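Local atomic coordinates of N-acetylglucosaminidase (Paenibacillus barengoltzii, PDB entry 6INX), a protein that probably hydrolyses glycosidic bonds next to N-acetylglucosamine in glycans, acting as a family 18 glycoside hydrolase with a TIM-barrel fold. Residues A[103-109]-A[151-157]; A[6-12]-A[27-33]; A[134-138]-A[173-178]. The contacts are given in a common frame with arbitrary orientation. Numbering follows the deposited sequence.

Contact 1: A[103-109]-A[151-157]; sequences LDGVDLD and HYWLTIA
Two neighbouring parallel strands of a family 18 TIM barrel, 105-109 and 153-157, have axes that approach to 4.3 Å at 19°, in the register Gly105-Trp153 to Leu108-Ile156. Segment 103-109 carries most of the DGxDxDxE signature. Asp104 (chi1 m) O accepts Trp153 N at 2.9 Å; its OD1 forms a salt bridge with Arg150 and its OD2 accepts Ile65 N. Trp153 (chi1 m) brings CD1 to 4.2 Å from Asp104 CB, with Asp104 O at its ring edge. Gly105 is extended (phi/psi 165/-166); a CB would lie 2.1 Å from Trp153 O. Pairing continues with Val106 N to Trp153 O 3.0 Å, Thr155 N to Val106 O 3.0 Å, Leu108 N to Thr155 O 2.9 Å and Ala157 N to Leu108 O 3.1 Å. Trp153 shares the barrel-interior face with Asp107 and Thr155; Val106, Leu108, Leu154 and Ile156 face the outer helices. Asp107 (chi1 t) OD1 accepts a hydrogen bond from Thr155 OG1 at 2.8 Å; OD2 goes to Tyr10 and Ser68. Ala157 CB packs 3.5 Å from Asp109 OD1.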
loop_
_atom_site.group_PDB
_atom_site.type_symbol
_atom_site.label_atom_id
_atom_site.label_comp_id
_atom_site.label_asym_id
_atom_site.label_seq_id
_atom_site.Cartn_x
_atom_site.Cartn_y
_atom_site.Cartn_z
ATOM N N LEU A 103 -0.730 -23.577 30.545
ATOM C CA LEU A 103 -0.498 -23.057 29.208
ATOM C C LEU A 103 0.459 -23.982 28.472
ATOM O O LEU A 103 1.405 -24.513 29.063
ATOM C CB LEU A 103 0.109 -21.657 29.286
ATOM C CG LEU A 103 -0.833 -20.578 29.813
ATOM C CD1 LEU A 103 -0.072 -19.332 30.254
ATOM C CD2 LEU A 103 -1.855 -20.220 28.745
ATOM N N ASP A 104 0.198 -24.185 27.182
ATOM C CA ASP A 104 1.030 -25.052 26.361
ATOM C C ASP A 104 2.105 -24.297 25.603
ATOM O O ASP A 104 2.954 -24.927 24.971
ATOM C CB ASP A 104 0.157 -25.841 25.386
ATOM C CG ASP A 104 -0.830 -26.734 26.104
ATOM O OD1 ASP A 104 -0.379 -27.498 26.987
ATOM O OD2 ASP A 104 -2.048 -26.657 25.834
ATOM N N GLY A 105 2.097 -22.976 25.655
ATOM C CA GLY A 105 3.126 -22.216 24.977
ATOM C C GLY A 105 2.721 -20.759 24.855
ATOM O O GLY A 105 1.766 -20.304 25.490
ATOM N N VAL A 106 3.453 -20.057 24.001
ATOM C CA VAL A 106 3.320 -18.617 23.840
ATOM C C VAL A 106 3.168 -18.289 22.365
ATOM O O VAL A 106 3.881 -18.838 21.516
ATOM C CB VAL A 106 4.539 -17.879 24.435
ATOM C CG1 VAL A 106 4.519 -16.386 24.085
ATOM C CG2 VAL A 106 4.579 -18.077 25.937
ATOM N N ASP A 107 2.242 -17.396 22.066
ATOM C CA ASP A 107 2.082 -16.816 20.738
ATOM C C ASP A 107 2.518 -15.357 20.848
ATOM O O ASP A 107 1.858 -14.564 21.523
ATOM C CB ASP A 107 0.619 -16.910 20.302
ATOM C CG ASP A 107 0.334 -16.103 19.048
ATOM O OD1 ASP A 107 1.004 -16.354 18.024
ATOM O OD2 ASP A 107 -0.550 -15.223 19.099
ATOM N N LEU A 108 3.604 -14.986 20.179
ATOM C CA LEU A 108 4.099 -13.616 20.262
ATOM C C LEU A 108 3.429 -12.750 19.204
ATOM O O LEU A 108 3.495 -13.060 18.010
ATOM C CB LEU A 108 5.610 -13.575 20.062
ATOM C CG LEU A 108 6.274 -12.415 20.796
ATOM C CD1 LEU A 108 6.328 -12.704 22.289
ATOM C CD2 LEU A 108 7.670 -12.171 20.243
ATOM N N ASP A 109 2.810 -11.648 19.648
ATOM C CA ASP A 109 2.062 -10.760 18.761
ATOM C C ASP A 109 2.633 -9.344 18.836
ATOM O O ASP A 109 1.942 -8.404 19.237
ATOM C CB ASP A 109 0.586 -10.781 19.178
ATOM C CG ASP A 109 -0.315 -10.084 18.198
ATOM O OD1 ASP A 109 0.136 -9.796 17.072
ATOM O OD2 ASP A 109 -1.489 -9.838 18.552
ATOM N N HIS A 151 6.313 -31.186 24.885
ATOM C CA HIS A 151 6.583 -30.093 23.960
ATOM C C HIS A 151 5.889 -28.839 24.463
ATOM O O HIS A 151 4.752 -28.894 24.937
ATOM C CB HIS A 151 6.016 -30.436 22.581
ATOM C CG HIS A 151 6.316 -29.419 21.521
ATOM N ND1 HIS A 151 7.600 -29.102 21.130
ATOM C CD2 HIS A 151 5.491 -28.675 20.744
ATOM C CE1 HIS A 151 7.553 -28.193 20.169
ATOM N NE2 HIS A 151 6.286 -27.923 19.914
ATOM N N TYR A 152 6.580 -27.708 24.367
ATOM C CA TYR A 152 5.962 -26.404 24.556
ATOM C C TYR A 152 6.016 -25.675 23.220
ATOM O O TYR A 152 6.966 -25.851 22.454
ATOM C CB TYR A 152 6.683 -25.599 25.635
ATOM C CG TYR A 152 6.343 -26.064 27.036
ATOM C CD1 TYR A 152 5.069 -25.893 27.555
ATOM C CD2 TYR A 152 7.304 -26.662 27.842
ATOM C CE1 TYR A 152 4.751 -26.326 28.834
ATOM C CE2 TYR A 152 6.998 -27.101 29.119
ATOM C CZ TYR A 152 5.722 -26.922 29.609
ATOM O OH TYR A 152 5.418 -27.352 30.881
ATOM N N TRP A 153 4.974 -24.898 22.931
ATOM C CA TRP A 153 4.762 -24.280 21.629
ATOM C C TRP A 153 5.247 -22.833 21.609
ATOM O O TRP A 153 5.163 -22.116 22.608
ATOM C CB TRP A 153 3.274 -24.289 21.267
ATOM C CG TRP A 153 2.693 -25.659 21.068
ATOM C CD1 TRP A 153 2.590 -26.653 22.001
ATOM C CD2 TRP A 153 2.115 -26.176 19.867
ATOM N NE1 TRP A 153 1.989 -27.758 21.452
ATOM C CE2 TRP A 153 1.692 -27.492 20.140
ATOM C CE3 TRP A 153 1.915 -25.655 18.587
ATOM C CZ2 TRP A 153 1.083 -28.296 19.180
ATOM C CZ3 TRP A 153 1.317 -26.454 17.632
ATOM C CH2 TRP A 153 0.903 -27.758 17.935
ATOM N N LEU A 154 5.707 -22.397 20.435
ATOM C CA LEU A 154 6.007 -20.990 20.190
ATOM C C LEU A 154 5.501 -20.659 18.798
ATOM O O LEU A 154 5.880 -21.318 17.828
ATOM C CB LEU A 154 7.512 -20.710 20.289
ATOM C CG LEU A 154 7.912 -19.236 20.157
ATOM C CD1 LEU A 154 7.334 -18.415 21.307
ATOM C CD2 LEU A 154 9.431 -19.119 20.096
ATOM N N THR A 155 4.621 -19.665 18.707
ATOM C CA THR A 155 4.094 -19.201 17.432
ATOM C C THR A 155 4.190 -17.685 17.419
ATOM O O THR A 155 4.542 -17.060 18.422
ATOM C CB THR A 155 2.633 -19.635 17.227
ATOM O OG1 THR A 155 1.810 -19.005 18.211
ATOM C CG2 THR A 155 2.475 -21.152 17.360
ATOM N N ILE A 156 3.889 -17.090 16.259
ATOM C CA ILE A 156 3.753 -15.645 16.149
ATOM C C ILE A 156 2.495 -15.338 15.359
ATOM O O ILE A 156 1.986 -16.165 14.602
ATOM C CB ILE A 156 4.959 -14.939 15.481
ATOM C CG1 ILE A 156 5.079 -15.351 14.003
ATOM C CG2 ILE A 156 6.241 -15.171 16.285
ATOM C CD1 ILE A 156 6.134 -14.566 13.228
ATOM N N ALA A 157 1.991 -14.127 15.557
ATOM C CA ALA A 157 1.051 -13.524 14.627
ATOM C C ALA A 157 1.811 -12.477 13.833
ATOM O O ALA A 157 2.472 -11.604 14.418
ATOM C CB ALA A 157 -0.097 -12.853 15.379
#

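Contact 2: A[6-12]-A[27-33]; sequences VVAGYVS and LTHINIA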
loop_
_atom_site.group_PDB
_atom_site.type_symbol
_atom_site.label_atom_id
_atom_site.label_comp_id
_atom_site.label_asym_id
_atom_site.label_seq_id
_atom_site.Cartn_x
_atom_site.Cartn_y
_atom_site.Cartn_z
ATOM N N VAL A 6 -5.157 -26.907 11.532
ATOM C CA VAL A 6 -5.261 -25.994 12.665
ATOM C C VAL A 6 -6.583 -25.245 12.575
ATOM O O VAL A 6 -6.925 -24.687 11.525
ATOM C CB VAL A 6 -4.080 -25.009 12.669
ATOM C CG1 VAL A 6 -4.320 -23.885 13.671
ATOM C CG2 VAL A 6 -2.774 -25.722 12.967
ATOM N N VAL A 7 -7.344 -25.253 13.663
ATOM C CA VAL A 7 -8.501 -24.379 13.844
ATOM C C VAL A 7 -8.230 -23.611 15.132
ATOM O O VAL A 7 -8.471 -24.116 16.239
ATOM C CB VAL A 7 -9.822 -25.153 13.906
ATOM C CG1 VAL A 7 -10.995 -24.196 14.106
ATOM C CG2 VAL A 7 -10.017 -25.997 12.642
ATOM N N ALA A 8 -7.698 -22.399 15.008
ATOM C CA ALA A 8 -7.169 -21.663 16.148
ATOM C C ALA A 8 -8.005 -20.416 16.388
ATOM O O ALA A 8 -8.221 -19.619 15.473
ATOM C CB ALA A 8 -5.704 -21.292 15.922
ATOM N N GLY A 9 -8.487 -20.259 17.604
ATOM C CA GLY A 9 -9.298 -19.105 17.925
ATOM C C GLY A 9 -8.640 -18.197 18.944
ATOM O O GLY A 9 -8.189 -18.663 19.996
ATOM N N TYR A 10 -8.571 -16.903 18.644
ATOM C CA TYR A 10 -8.257 -15.928 19.679
ATOM C C TYR A 10 -9.445 -15.783 20.618
ATOM O O TYR A 10 -10.589 -15.627 20.174
ATOM C CB TYR A 10 -7.888 -14.578 19.056
ATOM C CG TYR A 10 -6.448 -14.546 18.592
ATOM C CD1 TYR A 10 -5.421 -14.180 19.458
ATOM C CD2 TYR A 10 -6.115 -14.930 17.300
ATOM C CE1 TYR A 10 -4.089 -14.185 19.036
ATOM C CE2 TYR A 10 -4.800 -14.934 16.867
ATOM C CZ TYR A 10 -3.791 -14.560 17.743
ATOM O OH TYR A 10 -2.478 -14.582 17.298
ATOM N N VAL A 11 -9.181 -15.911 21.915
ATOM C CA VAL A 11 -10.193 -15.734 22.948
ATOM C C VAL A 11 -9.628 -14.769 23.975
ATOM O O VAL A 11 -8.586 -15.046 24.580
ATOM C CB VAL A 11 -10.547 -17.067 23.626
ATOM C CG1 VAL A 11 -11.690 -16.853 24.620
ATOM C CG2 VAL A 11 -10.905 -18.118 22.582
ATOM N N SER A 12 -10.304 -13.640 24.176
ATOM C CA SER A 12 -9.893 -12.747 25.252
ATOM C C SER A 12 -10.031 -13.453 26.598
ATOM O O SER A 12 -10.877 -14.331 26.780
ATOM C CB SER A 12 -10.733 -11.472 25.241
ATOM O OG SER A 12 -12.022 -11.714 25.763
ATOM N N LEU A 27 -12.200 -26.615 18.209
ATOM C CA LEU A 27 -10.929 -25.917 18.112
ATOM C C LEU A 27 -9.770 -26.882 18.315
ATOM O O LEU A 27 -9.867 -27.855 19.069
ATOM C CB LEU A 27 -10.858 -24.826 19.184
ATOM C CG LEU A 27 -11.933 -23.742 19.097
ATOM C CD1 LEU A 27 -11.964 -22.906 20.365
ATOM C CD2 LEU A 27 -11.691 -22.868 17.883
ATOM N N THR A 28 -8.664 -26.609 17.630
ATOM C CA THR A 28 -7.407 -27.267 17.956
ATOM C C THR A 28 -6.527 -26.413 18.848
ATOM O O THR A 28 -5.743 -26.954 19.635
ATOM C CB THR A 28 -6.635 -27.652 16.686
ATOM O OG1 THR A 28 -6.227 -26.472 15.980
ATOM C CG2 THR A 28 -7.503 -28.496 15.765
ATOM N N HIS A 29 -6.674 -25.092 18.769
ATOM C CA HIS A 29 -5.859 -24.166 19.538
ATOM C C HIS A 29 -6.721 -23.008 20.017
ATOM O O HIS A 29 -7.634 -22.562 19.320
ATOM C CB HIS A 29 -4.742 -23.558 18.671
ATOM C CG HIS A 29 -3.694 -24.537 18.251
ATOM N ND1 HIS A 29 -3.927 -25.517 17.311
ATOM C CD2 HIS A 29 -2.411 -24.692 18.651
ATOM C CE1 HIS A 29 -2.825 -26.226 17.139
ATOM N NE2 HIS A 29 -1.892 -25.749 17.943
ATOM N N ILE A 30 -6.409 -22.515 21.207
ATOM C CA ILE A 30 -6.919 -21.239 21.687
ATOM C C ILE A 30 -5.722 -20.341 21.945
ATOM O O ILE A 30 -4.739 -20.780 22.549
ATOM C CB ILE A 30 -7.749 -21.410 22.970
ATOM C CG1 ILE A 30 -9.106 -22.031 22.648
ATOM C CG2 ILE A 30 -7.929 -20.071 23.680
ATOM C CD1 ILE A 30 -9.860 -22.453 23.898
ATOM N N ASN A 31 -5.795 -19.092 21.468
ATOM C CA ASN A 31 -4.804 -18.056 21.762
ATOM C C ASN A 31 -5.433 -17.078 22.752
ATOM O O ASN A 31 -6.387 -16.370 22.411
ATOM C CB ASN A 31 -4.414 -17.301 20.496
ATOM C CG ASN A 31 -3.881 -18.203 19.403
ATOM O OD1 ASN A 31 -4.235 -18.039 18.227
ATOM N ND2 ASN A 31 -3.020 -19.139 19.765
ATOM N N ILE A 32 -4.910 -17.036 23.976
ATOM C CA ILE A 32 -5.503 -16.190 25.008
ATOM C C ILE A 32 -4.953 -14.774 24.876
ATOM O O ILE A 32 -3.744 -14.563 24.971
ATOM C CB ILE A 32 -5.212 -16.750 26.404
ATOM C CG1 ILE A 32 -5.804 -18.145 26.562
ATOM C CG2 ILE A 32 -5.807 -15.827 27.459
ATOM C CD1 ILE A 32 -5.503 -18.747 27.924
ATOM N N ALA A 33 -5.842 -13.794 24.717
ATOM C CA ALA A 33 -5.453 -12.401 24.492
ATOM C C ALA A 33 -5.758 -11.567 25.733
ATOM O O ALA A 33 -6.910 -11.539 26.183
ATOM C CB ALA A 33 -6.249 -11.852 23.308
#
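This is a parallel strand pairing in the TIM barrel: the first strand of the chain, 6-12, lies beside the start of strand 29-38, to which it is joined through helix 21-24 in a beta-alpha-beta unit. The axes come within 4.6 Å and cross at -30°, with Ala8 opposite His29, Gly9 opposite Ile30, Tyr10 opposite Asn31, Val11 opposite Ile32 and Ser12 opposite Ala33. Near-linear bonds hold this register: Gly9 N to His29 O 3.0 Å, Asn31 N to Gly9 O 2.8 Å, Val11 N to Asn31 O 2.9 Å and Ala33 N to Val11 O 3.0 Å. The entry is less regular. Val7 O accepts both Thr28 N at 2.9 Å and His29 N at 3.3 Å, and Val7 N donates to Thr28 OG1 at 2.8 Å, so a side chain stands in where a strand would offer a carbonyl; here too Val7 CG1 meets Leu27 CD2 at 4.1 Å. Asn31 loses more surface to the other segment than any other residue: its CB sits 3.7 Å from the centroid of the Tyr10 ring, over the face, a CH-pi contact inside the barrel. Its OD1 is bonded to Gln181, and Tyr10 OH to Asp107. On the other face, Val11 CG2 meets Ile30 CG2 at 3.7 Å. With no side chain on Gly9, Leu27 CD2 can lie 4.1 Å from Gly9 N; a CB would come within 3.5 Å of it. Around the pair, strand 6-12 bonds along its second edge to strand 320-324, closing the barrel, while strand 29-38 continues the sheet to strand 64-70.

Contact 3: A[134-138]-A[173-178]; sequences LRTMR and VQRYLD
A salt bridge from Arg138 NH2 to Asp178 OD2 at 2.8 Å ties helix 126-148 to the loop after helix 170-173. The same guanidinium grips Tyr176 O in its plane, NE at 2.8 Å and NH2 at 3.1 Å; folding the Arg138 side chain through t, p and p brings it there. Asp178 OD1 goes to His151, and Arg138 NH1 to Asp142 and Tyr152 O. Tyr176 (chi1 m, phi/psi -96/1) inserts its ring against the helix, with Arg135 CB over the ring face 3.8 Å from the centroid, a CH-pi contact. The Tyr176 hydroxyl accepts Arg175 NE at 2.9 Å; Arg135 NE is equally close to Tyr176 OH but badly angled for a bond. Arg135 and Tyr176 have the nearest CA atoms, 6.0 Å apart. Farther in, Leu134 (m,t) brings CD1 to Val173 CG1 at 3.6 Å and CD2 to Leu177 CD2 at 4.3 Å. Such packing of an outer helix on the loop leading into the next-but-one strand belongs to the alpha-helical shell of a TIM barrel.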
loop_
_atom_site.group_PDB
_atom_site.type_symbol
_atom_site.label_atom_id
_atom_site.label_comp_id
_atom_site.label_asym_id
_atom_site.label_seq_id
_atom_site.Cartn_x
_atom_site.Cartn_y
_atom_site.Cartn_z
ATOM N N LEU A 134 13.176 -14.675 19.317
ATOM C CA LEU A 134 12.442 -15.927 19.165
ATOM C C LEU A 134 13.344 -17.133 19.379
ATOM O O LEU A 134 12.908 -18.142 19.939
ATOM C CB LEU A 134 11.782 -15.980 17.783
ATOM C CG LEU A 134 10.661 -14.962 17.579
ATOM C CD1 LEU A 134 10.222 -14.932 16.121
ATOM C CD2 LEU A 134 9.494 -15.297 18.478
ATOM N N ARG A 135 14.593 -17.059 18.916
ATOM C CA ARG A 135 15.532 -18.150 19.160
ATOM C C ARG A 135 15.717 -18.369 20.657
ATOM O O ARG A 135 15.666 -19.503 21.146
ATOM C CB ARG A 135 16.876 -17.836 18.501
ATOM C CG ARG A 135 17.918 -18.934 18.717
ATOM C CD ARG A 135 19.300 -18.570 18.187
ATOM N NE ARG A 135 19.254 -17.973 16.860
ATOM C CZ ARG A 135 20.324 -17.769 16.099
ATOM N NH1 ARG A 135 21.525 -18.124 16.540
ATOM N NH2 ARG A 135 20.194 -17.213 14.902
ATOM N N THR A 136 15.899 -17.277 21.408
ATOM C CA THR A 136 16.136 -17.390 22.843
ATOM C C THR A 136 14.900 -17.914 23.564
ATOM O O THR A 136 15.000 -18.732 24.487
ATOM C CB THR A 136 16.513 -16.008 23.384
ATOM O OG1 THR A 136 17.676 -15.541 22.695
ATOM C CG2 THR A 136 16.805 -16.060 24.873
ATOM N N MET A 137 13.719 -17.457 23.151
ATOM C CA MET A 137 12.491 -17.939 23.763
ATOM C C MET A 137 12.260 -19.414 23.448
ATOM O O MET A 137 11.849 -20.183 24.325
ATOM C CB MET A 137 11.318 -17.094 23.270
ATOM C CG MET A 137 11.340 -15.636 23.765
ATOM S SD MET A 137 9.878 -14.696 23.243
ATOM C CE MET A 137 8.608 -15.709 24.028
ATOM N N ARG A 138 12.514 -19.819 22.202
ATOM C CA ARG A 138 12.391 -21.230 21.844
ATOM C C ARG A 138 13.371 -22.087 22.633
ATOM O O ARG A 138 13.008 -23.162 23.118
ATOM C CB ARG A 138 12.593 -21.406 20.338
ATOM C CG ARG A 138 12.828 -22.858 19.908
ATOM C CD ARG A 138 11.700 -23.776 20.345
ATOM N NE ARG A 138 10.529 -23.586 19.513
ATOM C CZ ARG A 138 9.336 -24.124 19.750
ATOM N NH1 ARG A 138 9.140 -24.889 20.815
ATOM N NH2 ARG A 138 8.336 -23.879 18.918
ATOM N N VAL A 173 13.290 -16.807 11.156
ATOM C CA VAL A 173 12.237 -16.783 12.172
ATOM C C VAL A 173 11.466 -18.102 12.205
ATOM O O VAL A 173 11.194 -18.662 13.277
ATOM C CB VAL A 173 11.300 -15.593 11.899
ATOM C CG1 VAL A 173 9.968 -15.754 12.616
ATOM C CG2 VAL A 173 11.988 -14.265 12.261
ATOM N N GLN A 174 11.095 -18.615 11.026
ATOM C CA GLN A 174 10.186 -19.759 10.980
ATOM C C GLN A 174 10.773 -20.992 11.651
ATOM O O GLN A 174 10.022 -21.839 12.151
ATOM C CB GLN A 174 9.773 -20.069 9.536
ATOM C CG GLN A 174 10.929 -20.466 8.627
ATOM C CD GLN A 174 11.273 -21.947 8.699
ATOM O OE1 GLN A 174 10.471 -22.762 9.152
ATOM N NE2 GLN A 174 12.478 -22.295 8.260
ATOM N N ARG A 175 12.106 -21.104 11.679
ATOM C CA ARG A 175 12.750 -22.300 12.215
ATOM C C ARG A 175 12.418 -22.517 13.688
ATOM O O ARG A 175 12.415 -23.660 14.161
ATOM C CB ARG A 175 14.261 -22.190 11.986
ATOM C CG ARG A 175 15.141 -22.549 13.157
ATOM C CD ARG A 175 16.601 -22.225 12.838
ATOM N NE ARG A 175 17.480 -22.467 13.980
ATOM C CZ ARG A 175 18.102 -23.621 14.212
ATOM N NH1 ARG A 175 17.943 -24.643 13.381
ATOM N NH2 ARG A 175 18.883 -23.751 15.277
ATOM N N TYR A 176 12.106 -21.449 14.419
ATOM C CA TYR A 176 11.863 -21.539 15.854
ATOM C C TYR A 176 10.391 -21.670 16.208
ATOM O O TYR A 176 10.062 -21.791 17.393
ATOM C CB TYR A 176 12.457 -20.314 16.556
ATOM C CG TYR A 176 13.901 -20.154 16.190
ATOM C CD1 TYR A 176 14.837 -21.082 16.610
ATOM C CD2 TYR A 176 14.321 -19.112 15.374
ATOM C CE1 TYR A 176 16.163 -20.960 16.256
ATOM C CE2 TYR A 176 15.650 -18.982 15.015
ATOM C CZ TYR A 176 16.561 -19.914 15.459
ATOM O OH TYR A 176 17.884 -19.796 15.098
ATOM N N LEU A 177 9.504 -21.703 15.217
ATOM C CA LEU A 177 8.071 -21.611 15.450
ATOM C C LEU A 177 7.350 -22.882 15.020
ATOM O O LEU A 177 7.702 -23.500 14.009
ATOM C CB LEU A 177 7.486 -20.455 14.652
ATOM C CG LEU A 177 8.144 -19.107 14.918
ATOM C CD1 LEU A 177 7.462 -18.065 14.057
ATOM C CD2 LEU A 177 8.077 -18.763 16.407
ATOM N N ASP A 178 6.324 -23.253 15.787
ATOM C CA ASP A 178 5.456 -24.348 15.364
ATOM C C ASP A 178 4.650 -23.959 14.139
ATOM O O ASP A 178 4.445 -24.778 13.235
ATOM C CB ASP A 178 4.521 -24.751 16.502
ATOM C CG ASP A 178 5.260 -25.354 17.671
ATOM O OD1 ASP A 178 5.420 -26.591 17.699
ATOM O OD2 ASP A 178 5.701 -24.602 18.551
#

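Contact 1 lies between the other two, its centre about 11 Å from that of contact 2 and 10 Å from that of contact 3. Toward contact 2 it meets across the barrel interior: Asp107 OD2 lies 2.7 Å from Tyr10 OH, and Trp153 CZ3 lies 3.3 Å from His29 NE2. Toward contact 3 it meets the outer layer, His151 NE2 being 2.7 Å from Asp178 OD1 and Leu154 O 2.8 Å from Asp178 N. Helix 126-148 connects the two strands of contact 1. Contacts 2 and 3 do not touch (nearest atoms about 7 Å). As in other family 18 enzymes, the catalytic glutamate probably follows two residues beyond Asp109, where strand 105-109 ends.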